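Local coordinates for ankyrin repeat and SOCS BOX protein 11 (Homo sapiens, PDB 4UUC) that serves, through a chain that includes this ankyrin repeat domain, as substrate-recognition component of a cullin-5-RING E3 ubiquitin ligase that targets proteins such as BIK for degradation, at residues V126-E131 with K152-L157; H172-A175 with E181-H184; A191-R196 with Q215-R220. All coordinates share one frame; numbering follows the deposited sequence.

Contact 1: residues V126-E131 with K152-L157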
ATOM      1  N   VAL A 126      -1.277 -11.736  -3.256  1.00 26.26           N
ATOM      2  CA  VAL A 126      -2.285 -10.684  -3.208  1.00 19.73           C
ATOM      3  C   VAL A 126      -2.707 -10.379  -4.649  1.00 20.56           C
ATOM      4  O   VAL A 126      -1.860 -10.278  -5.535  1.00 20.44           O
ATOM      5  CB  VAL A 126      -1.760  -9.402  -2.520  1.00 21.83           C
ATOM      6  CG1 VAL A 126      -2.775  -8.265  -2.643  1.00 19.82           C
ATOM      7  CG2 VAL A 126      -1.443  -9.671  -1.049  1.00 22.69           C
ATOM      8  N   ASN A 127      -4.011 -10.253  -4.880  1.00 20.27           N
ATOM      9  CA  ASN A 127      -4.540  -9.943  -6.209  1.00 24.78           C
ATOM     10  C   ASN A 127      -3.996  -8.614  -6.727  1.00 21.35           C
ATOM     11  O   ASN A 127      -4.250  -7.559  -6.148  1.00 21.14           O
ATOM     12  CB  ASN A 127      -6.070  -9.910  -6.164  1.00 22.90           C
ATOM     13  CG  ASN A 127      -6.699  -9.547  -7.504  1.00 27.70           C
ATOM     14  OD1 ASN A 127      -6.048  -9.583  -8.544  1.00 24.73           O
ATOM     15  ND2 ASN A 127      -7.983  -9.204  -7.477  1.00 35.40           N
ATOM     16  N   ILE A 128      -3.242  -8.666  -7.818  1.00 19.26           N
ATOM     17  CA  ILE A 128      -2.625  -7.464  -8.363  1.00 17.09           C
ATOM     18  C   ILE A 128      -3.680  -6.432  -8.778  1.00 19.31           C
ATOM     19  O   ILE A 128      -3.400  -5.232  -8.811  1.00 21.33           O
ATOM     20  CB  ILE A 128      -1.714  -7.803  -9.567  1.00 18.76           C
ATOM     21  CG1 ILE A 128      -0.803  -6.616  -9.897  1.00 20.52           C
ATOM     22  CG2 ILE A 128      -2.545  -8.234 -10.771  1.00 25.60           C
ATOM     23  CD1 ILE A 128       0.348  -6.971 -10.824  1.00 24.88           C
ATOM     24  N   ASP A 129      -4.891  -6.904  -9.076  1.00 20.47           N
ATOM     25  CA  ASP A 129      -5.994  -6.031  -9.475  1.00 21.43           C
ATOM     26  C   ASP A 129      -7.032  -5.860  -8.367  1.00 20.26           C
ATOM     27  O   ASP A 129      -8.203  -5.613  -8.647  1.00 20.41           O
ATOM     28  CB  ASP A 129      -6.689  -6.578 -10.729  1.00 30.00           C
ATOM     29  CG  ASP A 129      -5.777  -6.627 -11.938  1.00 27.63           C
ATOM     30  OD1 ASP A 129      -5.037  -5.648 -12.180  1.00 25.54           O
ATOM     31  OD2 ASP A 129      -5.800  -7.653 -12.650  1.00 27.39           O
ATOM     32  N   HIS A 130      -6.610  -5.989  -7.113  1.00 18.43           N
ATOM     33  CA  HIS A 130      -7.536  -5.881  -5.990  1.00 18.27           C
ATOM     34  C   HIS A 130      -8.103  -4.470  -5.865  1.00 22.36           C
ATOM     35  O   HIS A 130      -7.396  -3.554  -5.447  1.00 20.88           O
ATOM     36  CB  HIS A 130      -6.847  -6.272  -4.680  1.00 21.21           C
ATOM     37  CG  HIS A 130      -7.755  -6.244  -3.490  1.00 22.14           C
ATOM     38  ND1 HIS A 130      -7.287  -6.122  -2.198  1.00 20.01           N
ATOM     39  CD2 HIS A 130      -9.104  -6.324  -3.396  1.00 22.84           C
ATOM     40  CE1 HIS A 130      -8.309  -6.129  -1.360  1.00 23.86           C
ATOM     41  NE2 HIS A 130      -9.423  -6.251  -2.061  1.00 22.56           N
ATOM     42  N   GLU A 131      -9.376  -4.295  -6.217  1.00 17.61           N
ATOM     43  CA  GLU A 131     -10.007  -2.983  -6.096  1.00 14.57           C
ATOM     44  C   GLU A 131     -10.697  -2.826  -4.750  1.00 22.11           C
ATOM     45  O   GLU A 131     -11.769  -3.382  -4.529  1.00 24.37           O
ATOM     46  CB  GLU A 131     -11.025  -2.737  -7.214  1.00 18.25           C
ATOM     47  CG  GLU A 131     -11.659  -1.336  -7.126  1.00 22.36           C
ATOM     48  CD  GLU A 131     -12.641  -1.024  -8.245  1.00 22.11           C
ATOM     49  OE1 GLU A 131     -12.762  -1.827  -9.193  1.00 25.53           O
ATOM     50  OE2 GLU A 131     -13.293   0.040  -8.172  1.00 21.22           O
ATOM     51  N   LYS A 152       5.386   1.258 -13.107  1.00 17.82           N
ATOM     52  CA  LYS A 152       6.136   0.455 -14.067  1.00 18.51           C
ATOM     53  C   LYS A 152       6.111  -1.023 -13.694  1.00 19.03           C
ATOM     54  O   LYS A 152       5.819  -1.879 -14.531  1.00 21.70           O
ATOM     55  CB  LYS A 152       7.580   0.947 -14.166  1.00 23.87           C
ATOM     56  CG  LYS A 152       8.421   0.164 -15.165  1.00 27.51           C
ATOM     57  CD  LYS A 152       9.724   0.874 -15.461  1.00 30.68           C
ATOM     58  CE  LYS A 152      10.514   0.159 -16.550  1.00 36.15           C
ATOM     59  NZ  LYS A 152      11.064  -1.140 -16.077  1.00 38.31           N
ATOM     60  N   LYS A 153       6.394  -1.317 -12.429  1.00 21.86           N
ATOM     61  CA  LYS A 153       6.440  -2.697 -11.952  1.00 19.11           C
ATOM     62  C   LYS A 153       5.079  -3.384 -12.041  1.00 18.84           C
ATOM     63  O   LYS A 153       4.988  -4.533 -12.467  1.00 20.90           O
ATOM     64  CB  LYS A 153       6.955  -2.737 -10.510  1.00 19.89           C
ATOM     65  CG  LYS A 153       7.274  -4.136 -10.002  1.00 21.61           C
ATOM     66  CD  LYS A 153       8.531  -4.695 -10.661  1.00 28.87           C
ATOM     67  CE  LYS A 153       8.656  -6.192 -10.446  1.00 40.29           C
ATOM     68  NZ  LYS A 153       9.902  -6.735 -11.059  1.00 48.25           N
ATOM     69  N   LEU A 154       4.024  -2.687 -11.629  1.00 17.49           N
ATOM     70  CA  LEU A 154       2.672  -3.241 -11.682  1.00 20.83           C
ATOM     71  C   LEU A 154       2.258  -3.591 -13.113  1.00 20.61           C
ATOM     72  O   LEU A 154       1.685  -4.650 -13.357  1.00 20.25           O
ATOM     73  CB  LEU A 154       1.672  -2.258 -11.069  1.00 20.47           C
ATOM     74  CG  LEU A 154       1.696  -2.187  -9.540  1.00 14.85           C
ATOM     75  CD1 LEU A 154       0.975  -0.939  -9.040  1.00 19.00           C
ATOM     76  CD2 LEU A 154       1.068  -3.437  -8.932  1.00 21.89           C
ATOM     77  N   LEU A 155       2.554  -2.700 -14.053  1.00 18.89           N
ATOM     78  CA  LEU A 155       2.236  -2.939 -15.458  1.00 20.91           C
ATOM     79  C   LEU A 155       3.012  -4.142 -15.990  1.00 21.39           C
ATOM     80  O   LEU A 155       2.460  -4.987 -16.694  1.00 23.46           O
ATOM     81  CB  LEU A 155       2.541  -1.692 -16.291  1.00 22.28           C
ATOM     82  CG  LEU A 155       1.614  -0.496 -16.052  1.00 19.05           C
ATOM     83  CD1 LEU A 155       2.182   0.768 -16.681  1.00 17.42           C
ATOM     84  CD2 LEU A 155       0.212  -0.781 -16.585  1.00 19.10           C
ATOM     85  N   GLU A 156       4.294  -4.215 -15.645  1.00 24.68           N
ATOM     86  CA  GLU A 156       5.145  -5.324 -16.068  1.00 27.78           C
ATOM     87  C   GLU A 156       4.662  -6.663 -15.518  1.00 30.63           C
ATOM     88  O   GLU A 156       4.815  -7.696 -16.167  1.00 28.24           O
ATOM     89  CB  GLU A 156       6.588  -5.078 -15.631  1.00 21.75           C
ATOM     90  CG  GLU A 156       7.272  -3.975 -16.405  1.00 27.99           C
ATOM     91  CD  GLU A 156       8.619  -3.597 -15.830  1.00 34.82           C
ATOM     92  OE1 GLU A 156       8.980  -4.102 -14.744  1.00 28.24           O
ATOM     93  OE2 GLU A 156       9.322  -2.788 -16.471  1.00 35.11           O
ATOM     94  N   LEU A 157       4.074  -6.640 -14.325  1.00 23.07           N
ATOM     95  CA  LEU A 157       3.565  -7.854 -13.693  1.00 24.44           C
ATOM     96  C   LEU A 157       2.168  -8.229 -14.195  1.00 26.60           C
ATOM     97  O   LEU A 157       1.619  -9.258 -13.802  1.00 32.47           O
ATOM     98  CB  LEU A 157       3.547  -7.685 -12.169  1.00 23.06           C
ATOM     99  CG  LEU A 157       4.916  -7.654 -11.484  1.00 25.88           C
ATOM    100  CD1 LEU A 157       4.770  -7.279 -10.011  1.00 24.09           C
ATOM    101  CD2 LEU A 157       5.625  -8.995 -11.619  1.00 32.48           C
TER
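Ile-128 carries the whole contact from its side, laying its CG1-CD1 branch along the C-terminal turn of helix 148-156. Its CG1 lies 3.8 Å from Leu-154 CD2, and its terminal CD1 reaches further, to 3.5 Å from Leu-157 CB and 3.7 Å from Leu-154 O. The branch extends this far because CG1 stands anti to the backbone N (chi1 -165°) and the chain continues extended at chi2. The Ile-128 and Leu-154 side chains run alongside each other, pointing opposite ways.

The next shell fixes the loop that presents this side chain. A type I turn spans Asn-127 to His-130, with His-130 N bonded to Asn-127 O at 3.0 Å. Asn-127 OD1 adds an Asx turn by accepting from Asp-129 N at 3.0 Å; this donor stands well above the carbonyl plane. Farther out, Leu-122 of helix 115-123 touches both Ile-128 and Leu-157.

No hydrogen bond links the two segments. At this junction of ANK 4 with ANK 5 the side-chain contact is apolar apart from a methyl against Leu-154 O, while a bond from Asp-129 OD1 to Ser-160 N adds a polar tie to the next repeat.

Contact 2: residues H172-A175 with E181-H184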
ATOM      1  N   HIS A 172      -7.113   8.367 -15.791  1.00 15.74           N
ATOM      2  CA  HIS A 172      -7.855   9.515 -15.273  1.00 18.39           C
ATOM      3  C   HIS A 172      -7.166  10.076 -14.038  1.00 15.74           C
ATOM      4  O   HIS A 172      -7.014  11.289 -13.900  1.00 16.84           O
ATOM      5  CB  HIS A 172      -9.301   9.144 -14.927  1.00 15.87           C
ATOM      6  CG  HIS A 172     -10.194   8.994 -16.118  1.00 19.41           C
ATOM      7  ND1 HIS A 172     -10.677   7.773 -16.537  1.00 24.77           N
ATOM      8  CD2 HIS A 172     -10.697   9.911 -16.977  1.00 25.05           C
ATOM      9  CE1 HIS A 172     -11.432   7.942 -17.606  1.00 24.23           C
ATOM     10  NE2 HIS A 172     -11.461   9.231 -17.895  1.00 23.42           N
ATOM     11  N   ALA A 173      -6.751   9.186 -13.142  1.00 16.44           N
ATOM     12  CA  ALA A 173      -6.039   9.588 -11.936  1.00 15.26           C
ATOM     13  C   ALA A 173      -4.731  10.285 -12.293  1.00 16.43           C
ATOM     14  O   ALA A 173      -4.401  11.324 -11.729  1.00 14.85           O
ATOM     15  CB  ALA A 173      -5.766   8.392 -11.054  1.00 15.68           C
ATOM     16  N   ALA A 174      -3.997   9.711 -13.241  1.00 16.33           N
ATOM     17  CA  ALA A 174      -2.718  10.271 -13.659  1.00 18.76           C
ATOM     18  C   ALA A 174      -2.895  11.654 -14.290  1.00 12.09           C
ATOM     19  O   ALA A 174      -2.039  12.528 -14.134  1.00 16.66           O
ATOM     20  CB  ALA A 174      -2.019   9.326 -14.636  1.00 17.82           C
ATOM     21  N   ALA A 175      -4.008  11.846 -14.991  1.00 16.94           N
ATOM     22  CA  ALA A 175      -4.288  13.106 -15.677  1.00 15.44           C
ATOM     23  C   ALA A 175      -4.472  14.261 -14.695  1.00 17.89           C
ATOM     24  O   ALA A 175      -4.223  15.415 -15.036  1.00 20.12           O
ATOM     25  CB  ALA A 175      -5.523  12.960 -16.554  1.00 17.56           C
ATOM     26  N   GLU A 181       5.814  10.793 -17.052  1.00 13.59           N
ATOM     27  CA  GLU A 181       6.303   9.425 -17.228  1.00 12.24           C
ATOM     28  C   GLU A 181       5.175   8.404 -17.032  1.00 16.31           C
ATOM     29  O   GLU A 181       5.081   7.428 -17.778  1.00 15.32           O
ATOM     30  CB  GLU A 181       7.468   9.139 -16.277  1.00 16.21           C
ATOM     31  CG  GLU A 181       8.770   9.792 -16.749  1.00 15.87           C
ATOM     32  CD  GLU A 181       9.993   9.412 -15.922  1.00 20.01           C
ATOM     33  OE1 GLU A 181       9.890   9.327 -14.678  1.00 20.28           O
ATOM     34  OE2 GLU A 181      11.064   9.202 -16.530  1.00 19.65           O
ATOM     35  N   VAL A 182       4.307   8.652 -16.058  1.00 15.31           N
ATOM     36  CA  VAL A 182       3.175   7.767 -15.796  1.00 15.13           C
ATOM     37  C   VAL A 182       2.193   7.742 -16.977  1.00 13.15           C
ATOM     38  O   VAL A 182       1.682   6.681 -17.341  1.00 14.59           O
ATOM     39  CB  VAL A 182       2.446   8.187 -14.504  1.00 16.29           C
ATOM     40  CG1 VAL A 182       1.115   7.446 -14.349  1.00 17.74           C
ATOM     41  CG2 VAL A 182       3.334   7.933 -13.298  1.00 15.73           C
ATOM     42  N   ILE A 183       1.930   8.904 -17.569  1.00 14.87           N
ATOM     43  CA  ILE A 183       1.051   8.990 -18.734  1.00 16.29           C
ATOM     44  C   ILE A 183       1.565   8.101 -19.870  1.00 16.27           C
ATOM     45  O   ILE A 183       0.804   7.319 -20.449  1.00 15.29           O
ATOM     46  CB  ILE A 183       0.919  10.449 -19.240  1.00 21.38           C
ATOM     47  CG1 ILE A 183       0.301  11.345 -18.162  1.00 20.41           C
ATOM     48  CG2 ILE A 183       0.079  10.515 -20.516  1.00 22.66           C
ATOM     49  CD1 ILE A 183      -1.157  11.038 -17.827  1.00 17.81           C
ATOM     50  N   HIS A 184       2.850   8.210 -20.194  1.00 17.36           N
ATOM     51  CA  HIS A 184       3.397   7.437 -21.312  1.00 19.01           C
ATOM     52  C   HIS A 184       3.470   5.943 -20.990  1.00 16.09           C
ATOM     53  O   HIS A 184       3.248   5.106 -21.867  1.00 17.25           O
ATOM     54  CB  HIS A 184       4.779   7.966 -21.708  1.00 17.53           C
ATOM     55  CG  HIS A 184       4.734   9.309 -22.367  1.00 15.06           C
ATOM     56  ND1 HIS A 184       3.935   9.573 -23.460  1.00 18.75           N
ATOM     57  CD2 HIS A 184       5.383  10.465 -22.087  1.00 16.82           C
ATOM     58  CE1 HIS A 184       4.094  10.833 -23.825  1.00 20.18           C
ATOM     59  NE2 HIS A 184       4.968  11.395 -23.008  1.00 16.44           N
TER
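Ala-174 and Ile-183 mark the nearest backbone approach, their CA atoms 6.4 Å apart where helix 170-175 meets helix 180-188, a close spacing with the small Ala-174 at the point of approach. The CB of Ala-174 points toward the partner helix and is met by two methyls: Val-182 CG1 at 3.7 Å and Ile-183 CD1, likewise at 3.7 Å. Seen from the CB atom, the two directions are roughly at right angles, so the alanine methyl sits in the notch between neighbouring side chains.

The two branches arrive differently. Val-182 points its CB toward the alanine, and CG1, anti to the backbone N (chi1 169°), makes the touch. Ile-183 leaves its helix at a slant and bends back: chi1 and chi2 are both near -60°, which brings CD1 against the alanine helix. There it also lies over the backbone, 4.0 Å from Ala-174 C and 4.1 Å from Ala-175 N. All four touching residues are buried, and no hydrogen bond crosses between the segments.

Polar bonds lie at the start of each helix. His-172 ND1 bonds Thr-169 N, a bond within the Thr-Pro-Leu-His signature of ankyrin repeats, and Asn-179 OD1 bonds Val-182 N at the start of the second helix.

Both helices belong to ANK 6 and form its helix-turn-helix core. On the side of the preceding repeat, helix 138-144 packs Tyr-140 and Thr-144 against Ala-173, and Cys-143 against Val-182. On the side of the following unit, helix 203-206 covers Ala-175 through Ala-203 and Leu-206, while Ala-216 of helix 212-220 lies against Ile-183.

Contact 3: residues A191-R196 with Q215-R220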
ATOM      1  N   ALA A 191      -3.527   1.764 -22.367  1.00 21.02           N
ATOM      2  CA  ALA A 191      -4.601   2.527 -21.746  1.00 21.97           C
ATOM      3  C   ALA A 191      -5.507   3.143 -22.806  1.00 27.18           C
ATOM      4  O   ALA A 191      -5.039   3.600 -23.850  1.00 23.25           O
ATOM      5  CB  ALA A 191      -4.038   3.604 -20.847  1.00 18.79           C
ATOM      6  N   ASN A 192      -6.807   3.136 -22.533  1.00 26.27           N
ATOM      7  CA  ASN A 192      -7.793   3.744 -23.418  1.00 29.35           C
ATOM      8  C   ASN A 192      -7.889   5.243 -23.160  1.00 27.20           C
ATOM      9  O   ASN A 192      -8.449   5.671 -22.151  1.00 28.09           O
ATOM     10  CB  ASN A 192      -9.156   3.074 -23.220  1.00 27.20           C
ATOM     11  CG  ASN A 192     -10.182   3.511 -24.251  1.00 31.85           C
ATOM     12  OD1 ASN A 192     -10.225   4.671 -24.659  1.00 35.74           O
ATOM     13  ND2 ASN A 192     -11.020   2.574 -24.674  1.00 41.91           N
ATOM     14  N   LEU A 193      -7.351   6.044 -24.074  1.00 25.66           N
ATOM     15  CA  LEU A 193      -7.277   7.489 -23.865  1.00 22.78           C
ATOM     16  C   LEU A 193      -8.606   8.200 -24.097  1.00 28.83           C
ATOM     17  O   LEU A 193      -8.751   9.371 -23.748  1.00 29.08           O
ATOM     18  CB  LEU A 193      -6.208   8.104 -24.778  1.00 34.00           C
ATOM     19  CG  LEU A 193      -4.806   8.236 -24.169  1.00 30.73           C
ATOM     20  CD1 LEU A 193      -4.175   6.867 -23.947  1.00 30.91           C
ATOM     21  CD2 LEU A 193      -3.907   9.111 -25.032  1.00 42.00           C
ATOM     22  N   LYS A 194      -9.577   7.500 -24.675  1.00 29.74           N
ATOM     23  CA  LYS A 194     -10.835   8.134 -25.061  1.00 31.58           C
ATOM     24  C   LYS A 194     -11.954   7.943 -24.032  1.00 32.04           C
ATOM     25  O   LYS A 194     -12.836   8.795 -23.914  1.00 26.08           O
ATOM     26  CB  LYS A 194     -11.286   7.599 -26.424  1.00 38.17           C
ATOM     27  CG  LYS A 194     -10.314   7.902 -27.565  1.00 43.44           C
ATOM     28  CD  LYS A 194     -10.297   9.383 -27.927  1.00 43.63           C
ATOM     29  CE  LYS A 194      -9.218   9.705 -28.957  1.00 53.02           C
ATOM     30  NZ  LYS A 194      -9.480   9.102 -30.294  1.00 41.73           N
ATOM     31  N   ARG A 195     -11.923   6.849 -23.274  1.00 27.16           N
ATOM     32  CA  ARG A 195     -13.075   6.514 -22.440  1.00 29.35           C
ATOM     33  C   ARG A 195     -13.293   7.528 -21.318  1.00 30.35           C
ATOM     34  O   ARG A 195     -12.346   8.101 -20.769  1.00 25.18           O
ATOM     35  CB  ARG A 195     -12.939   5.105 -21.858  1.00 33.59           C
ATOM     36  CG  ARG A 195     -11.749   4.888 -20.963  1.00 30.41           C
ATOM     37  CD  ARG A 195     -11.797   3.494 -20.361  1.00 30.79           C
ATOM     38  NE  ARG A 195     -12.852   3.373 -19.359  1.00 36.35           N
ATOM     39  CZ  ARG A 195     -13.138   2.255 -18.699  1.00 43.42           C
ATOM     40  NH1 ARG A 195     -12.456   1.141 -18.939  1.00 43.34           N
ATOM     41  NH2 ARG A 195     -14.113   2.251 -17.801  1.00 43.47           N
ATOM     42  N   ARG A 196     -14.564   7.744 -20.998  1.00 25.30           N
ATOM     43  CA  ARG A 196     -14.966   8.758 -20.033  1.00 20.73           C
ATOM     44  C   ARG A 196     -15.322   8.132 -18.692  1.00 28.50           C
ATOM     45  O   ARG A 196     -15.735   6.970 -18.633  1.00 22.99           O
ATOM     46  CB  ARG A 196     -16.146   9.561 -20.585  1.00 26.61           C
ATOM     47  CG  ARG A 196     -15.865  10.145 -21.962  1.00 32.78           C
ATOM     48  CD  ARG A 196     -16.988  11.037 -22.467  1.00 38.05           C
ATOM     49  NE  ARG A 196     -16.559  11.803 -23.636  1.00 40.22           N
ATOM     50  CZ  ARG A 196     -15.886  12.952 -23.581  1.00 46.27           C
ATOM     51  NH1 ARG A 196     -15.565  13.489 -22.410  1.00 40.06           N
ATOM     52  NH2 ARG A 196     -15.535  13.570 -24.700  1.00 49.98           N
ATOM     53  N   GLN A 215      -0.033  17.979 -22.488  1.00 20.54           N
ATOM     54  CA  GLN A 215       0.749  17.845 -23.714  1.00 20.63           C
ATOM     55  C   GLN A 215       0.964  16.375 -24.042  1.00 18.84           C
ATOM     56  O   GLN A 215       0.829  15.962 -25.192  1.00 20.07           O
ATOM     57  CB  GLN A 215       2.100  18.556 -23.580  1.00 24.72           C
ATOM     58  CG  GLN A 215       2.930  18.556 -24.862  1.00 34.26           C
ATOM     59  CD  GLN A 215       4.394  18.899 -24.622  1.00 41.21           C
ATOM     60  OE1 GLN A 215       4.800  19.206 -23.501  1.00 46.92           O
ATOM     61  NE2 GLN A 215       5.195  18.841 -25.681  1.00 56.59           N
ATOM     62  N   ALA A 216       1.305  15.590 -23.024  1.00 16.55           N
ATOM     63  CA  ALA A 216       1.559  14.165 -23.203  1.00 18.65           C
ATOM     64  C   ALA A 216       0.321  13.459 -23.749  1.00 19.98           C
ATOM     65  O   ALA A 216       0.408  12.663 -24.681  1.00 20.12           O
ATOM     66  CB  ALA A 216       1.995  13.531 -21.890  1.00 19.38           C
ATOM     67  N   LEU A 217      -0.833  13.767 -23.169  1.00 19.34           N
ATOM     68  CA  LEU A 217      -2.085  13.159 -23.598  1.00 17.61           C
ATOM     69  C   LEU A 217      -2.429  13.555 -25.033  1.00 18.80           C
ATOM     70  O   LEU A 217      -2.910  12.733 -25.815  1.00 21.09           O
ATOM     71  CB  LEU A 217      -3.212  13.558 -22.643  1.00 17.94           C
ATOM     72  CG  LEU A 217      -3.126  12.885 -21.270  1.00 14.09           C
ATOM     73  CD1 LEU A 217      -4.031  13.578 -20.253  1.00 15.74           C
ATOM     74  CD2 LEU A 217      -3.486  11.411 -21.376  1.00 16.98           C
ATOM     75  N   LEU A 218      -2.175  14.811 -25.377  1.00 18.70           N
ATOM     76  CA  LEU A 218      -2.433  15.295 -26.730  1.00 21.03           C
ATOM     77  C   LEU A 218      -1.538  14.587 -27.746  1.00 20.43           C
ATOM     78  O   LEU A 218      -1.975  14.272 -28.852  1.00 26.01           O
ATOM     79  CB  LEU A 218      -2.218  16.808 -26.810  1.00 19.76           C
ATOM     80  CG  LEU A 218      -3.317  17.688 -26.213  1.00 18.80           C
ATOM     81  CD1 LEU A 218      -2.828  19.112 -26.044  1.00 21.47           C
ATOM     82  CD2 LEU A 218      -4.561  17.648 -27.087  1.00 26.17           C
ATOM     83  N   LEU A 219      -0.290  14.333 -27.363  1.00 20.06           N
ATOM     84  CA  LEU A 219       0.680  13.711 -28.267  1.00 20.21           C
ATOM     85  C   LEU A 219       0.402  12.227 -28.517  1.00 23.86           C
ATOM     86  O   LEU A 219       0.782  11.688 -29.557  1.00 24.82           O
ATOM     87  CB  LEU A 219       2.098  13.872 -27.712  1.00 23.20           C
ATOM     88  CG  LEU A 219       2.703  15.275 -27.778  1.00 29.11           C
ATOM     89  CD1 LEU A 219       3.971  15.340 -26.938  1.00 29.01           C
ATOM     90  CD2 LEU A 219       2.986  15.678 -29.217  1.00 39.02           C
ATOM     91  N   ARG A 220      -0.266  11.574 -27.568  1.00 17.54           N
ATOM     92  CA  ARG A 220      -0.510  10.132 -27.636  1.00 20.74           C
ATOM     93  C   ARG A 220      -1.908   9.786 -28.147  1.00 27.93           C
ATOM     94  O   ARG A 220      -2.165   8.650 -28.548  1.00 22.42           O
ATOM     95  CB  ARG A 220      -0.316   9.492 -26.261  1.00 21.70           C
ATOM     96  CG  ARG A 220       1.081   9.632 -25.661  1.00 19.74           C
ATOM     97  CD  ARG A 220       2.171   9.076 -26.563  1.00 15.33           C
ATOM     98  NE  ARG A 220       2.028   7.644 -26.825  1.00 21.15           N
ATOM     99  CZ  ARG A 220       2.612   6.679 -26.122  1.00 20.29           C
ATOM    100  NH1 ARG A 220       3.389   6.963 -25.084  1.00 23.83           N
ATOM    101  NH2 ARG A 220       2.416   5.411 -26.458  1.00 24.41           N
TER
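The loop that leaves the second helix of ANK 6 meets the C-terminal turn of the last helix, 212-220, through Leu-193. Its CD2 does all the close touching. This methyl lies 3.8 Å from Leu-217 O, 3.8 Å from Arg-220 CB and 3.8 Å from Arg-220 C, so it rests largely on backbone at the helix end; Leu-217 CD2 is looser, at 4.3 Å. Leu-193 adopts chi1 -92°, some 30° from a staggered value, a twist consistent with fitting its branch against this turn.

Arg-220 meets the leucine with CB and its backbone C. Bent at both chi2 and chi3, its side chain carries the guanidinium away from the leucine to helix 180-188, where NH2 forms a salt bridge with Asp-188 and NH1 a hydrogen bond with His-184. The charge is thus engaged beside the apolar patch rather than in it.

Asn-192, just before the leucine, holds the turn that carries it. Its OD1 accepts twice: from Lys-194 N at 2.9 Å, in the carbonyl plane and closing an Asx turn, and from Arg-195 N at 3.1 Å, from above that plane. Asn-192 N in turn bonds Asp-162 OD1 of the preceding inter-repeat loop. Such a turn, placing one aliphatic residue against the outer helix of the next unit, belongs to the stacked architecture of ankyrin repeats.

Contacts 1 and 3 are variants of one theme. In each, a single aliphatic residue of an Asx-turn loop packs on two residues three positions apart at the C-terminal end of a helix, bridging successive units in a partly buried setting. They differ at the second of these, which is Leu-157 in contact 1 and the charged Arg-220 in contact 3. Contact 2 is fully buried and lies within one repeat, with an alanine methyl between aliphatic branches. The centres of contacts 2 and 3 are about 9 Å apart, and the contacts meet directly where Ile-183 CG2 lies 3.8 Å from Leu-217 CD2. Contact 1, its centre about 16 Å from that of contact 2, touches neither.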